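Local coordinates for protein G/U mismatch-specific DNA glycosylase (Deinococcus radiodurans, PDB 2C2Q) that is a mismatch-specific DNA glycosylase of the uracil-DNA glycosylase superfamily, at residues G14-P19 with A86-G91. The protein carries 1 engineered substitution. Residues are numbered along the deposited sequence; the frame is centred on the assembly and turned at random.
Sequences GEYLVP and AKRHSG
Leu17 N and Lys87 O join two irregular loops by a nearly straight backbone hydrogen bond of 3.0 Å. The chains come closest nearby, Tyr16 CA lying 4.9 Å from Arg88 CA. The same Lys87 carbonyl accepts from a water that takes the N-H of Val18, so one oxygen serves two successive amides, one of them indirectly. Lysine suits the centre as a long aliphatic chain ending in a charge. Its CB lies over one face of the Tyr16 ring, 3.8 Å from the centroid, a CH-pi contact. Bends at chi2 (-62°) and chi3 (-56°) bring CE near CD2 of the ring; an extended last torsion then carries NZ to Val18 O, 2.7 Å away and approached from above the carbonyl plane. Asp20 gives this ammonium a salt bridge as well. Next in the chain, Arg88 offers several N-H groups to separate partners. Its NE donates to the anti lone pair of Glu15 OE1 (2.7 Å) in a salt bridge whose flat groups stand 73° apart. Tyrosine brings both a flat face and a hydroxyl: CE1 sits over one face of the guanidinium, while a water links OH to Arg88 NH2. Tyr16 OH also hydrogen-bonds Lys109 NZ, and Arg88 NH1 forms a salt bridge with Glu105, both in helix 103-113. The branched end of Leu17 fits over backbone, its CD1 3.4 Å from His89 C and beside Ser90 CB. Charged tips around a buried tyrosine thus tie the segment preceding strand 28-32 to the loop leaving strand 80-84; Asp20 would be expected to favour protonated Lys87, while Glu15 and Glu105 balance Arg88.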
# COMPACT_ATOMS: atom_id res chain seq x y z
N GLY A 14 12.68 -13.27 -9.01
CA GLY A 14 13.48 -13.43 -7.79
C GLY A 14 14.30 -12.26 -7.23
O GLY A 14 15.11 -12.45 -6.31
N GLU A 15 14.18 -11.06 -7.74
CA GLU A 15 14.95 -9.98 -7.16
C GLU A 15 14.20 -9.34 -5.97
O GLU A 15 14.82 -8.71 -5.12
CB GLU A 15 15.28 -8.93 -8.19
CG GLU A 15 16.11 -9.52 -9.34
CD GLU A 15 16.58 -8.49 -10.35
OE1 GLU A 15 16.34 -7.26 -10.20
OE2 GLU A 15 17.27 -8.92 -11.33
N TYR A 16 12.89 -9.48 -5.94
CA TYR A 16 12.14 -8.76 -4.87
C TYR A 16 12.37 -9.48 -3.54
O TYR A 16 12.38 -10.71 -3.48
CB TYR A 16 10.66 -8.75 -5.16
CG TYR A 16 10.21 -7.88 -6.31
CD1 TYR A 16 11.09 -6.98 -6.98
CD2 TYR A 16 8.89 -7.98 -6.77
CE1 TYR A 16 10.62 -6.23 -8.04
CE2 TYR A 16 8.44 -7.25 -7.83
CZ TYR A 16 9.28 -6.38 -8.46
OH TYR A 16 8.74 -5.66 -9.50
N LEU A 17 12.52 -8.70 -2.46
CA LEU A 17 12.78 -9.24 -1.13
C LEU A 17 11.54 -9.97 -0.62
O LEU A 17 11.65 -10.99 0.04
CB LEU A 17 13.23 -8.14 -0.15
CG LEU A 17 14.43 -7.25 -0.56
CD1 LEU A 17 14.76 -6.31 0.52
CD2 LEU A 17 15.65 -8.14 -0.94
N VAL A 18 10.34 -9.45 -0.95
CA VAL A 18 9.07 -10.06 -0.59
C VAL A 18 8.15 -9.94 -1.84
O VAL A 18 8.26 -8.92 -2.51
CB VAL A 18 8.39 -9.32 0.57
CG1 VAL A 18 7.20 -10.17 1.02
CG2 VAL A 18 9.42 -9.15 1.75
N PRO A 19 7.41 -11.00 -2.21
CA PRO A 19 6.53 -10.95 -3.40
C PRO A 19 5.51 -9.80 -3.30
O PRO A 19 5.02 -9.46 -2.20
CB PRO A 19 5.78 -12.28 -3.37
CG PRO A 19 6.74 -13.22 -2.71
CD PRO A 19 7.34 -12.35 -1.58
N ALA A 86 9.76 0.69 -3.25
CA ALA A 86 11.06 0.02 -3.29
C ALA A 86 10.91 -1.49 -2.95
O ALA A 86 10.46 -1.85 -1.84
CB ALA A 86 12.00 0.68 -2.34
N LYS A 87 11.28 -2.35 -3.89
CA LYS A 87 11.05 -3.78 -3.73
C LYS A 87 12.33 -4.63 -3.49
O LYS A 87 12.25 -5.77 -3.11
CB LYS A 87 10.35 -4.31 -4.96
CG LYS A 87 8.89 -3.90 -5.08
CD LYS A 87 7.99 -4.42 -3.90
CE LYS A 87 8.07 -5.94 -3.77
NZ LYS A 87 6.97 -6.53 -2.91
N ARG A 88 13.48 -4.05 -3.84
CA ARG A 88 14.77 -4.77 -3.78
C ARG A 88 15.66 -4.35 -2.62
O ARG A 88 16.81 -4.84 -2.53
CB ARG A 88 15.54 -4.48 -5.10
CG ARG A 88 14.78 -5.00 -6.36
CD ARG A 88 15.60 -4.86 -7.67
NE ARG A 88 14.89 -5.41 -8.84
CZ ARG A 88 13.87 -4.79 -9.45
NH1 ARG A 88 13.40 -3.63 -9.01
NH2 ARG A 88 13.31 -5.35 -10.53
N HIS A 89 15.17 -3.45 -1.76
CA HIS A 89 15.94 -2.97 -0.62
C HIS A 89 14.98 -2.89 0.57
O HIS A 89 13.78 -2.70 0.40
CB HIS A 89 16.49 -1.55 -0.89
CG HIS A 89 17.40 -1.45 -2.09
ND1 HIS A 89 16.94 -1.37 -3.39
CD2 HIS A 89 18.76 -1.43 -2.17
CE1 HIS A 89 17.97 -1.29 -4.22
NE2 HIS A 89 19.09 -1.33 -3.51
N SER A 90 15.55 -2.97 1.77
CA SER A 90 14.78 -2.84 2.99
C SER A 90 15.40 -1.81 3.89
O SER A 90 16.59 -1.45 3.74
CB SER A 90 14.69 -4.20 3.68
OG SER A 90 15.96 -4.64 4.22
N GLY A 91 14.60 -1.35 4.84
CA GLY A 91 15.09 -0.45 5.88
C GLY A 91 14.20 0.78 5.91
O GLY A 91 13.13 0.81 5.26
O HOH W 1 10.46 -5.50 -11.42
O HOH W 2 10.25 -6.52 -1.19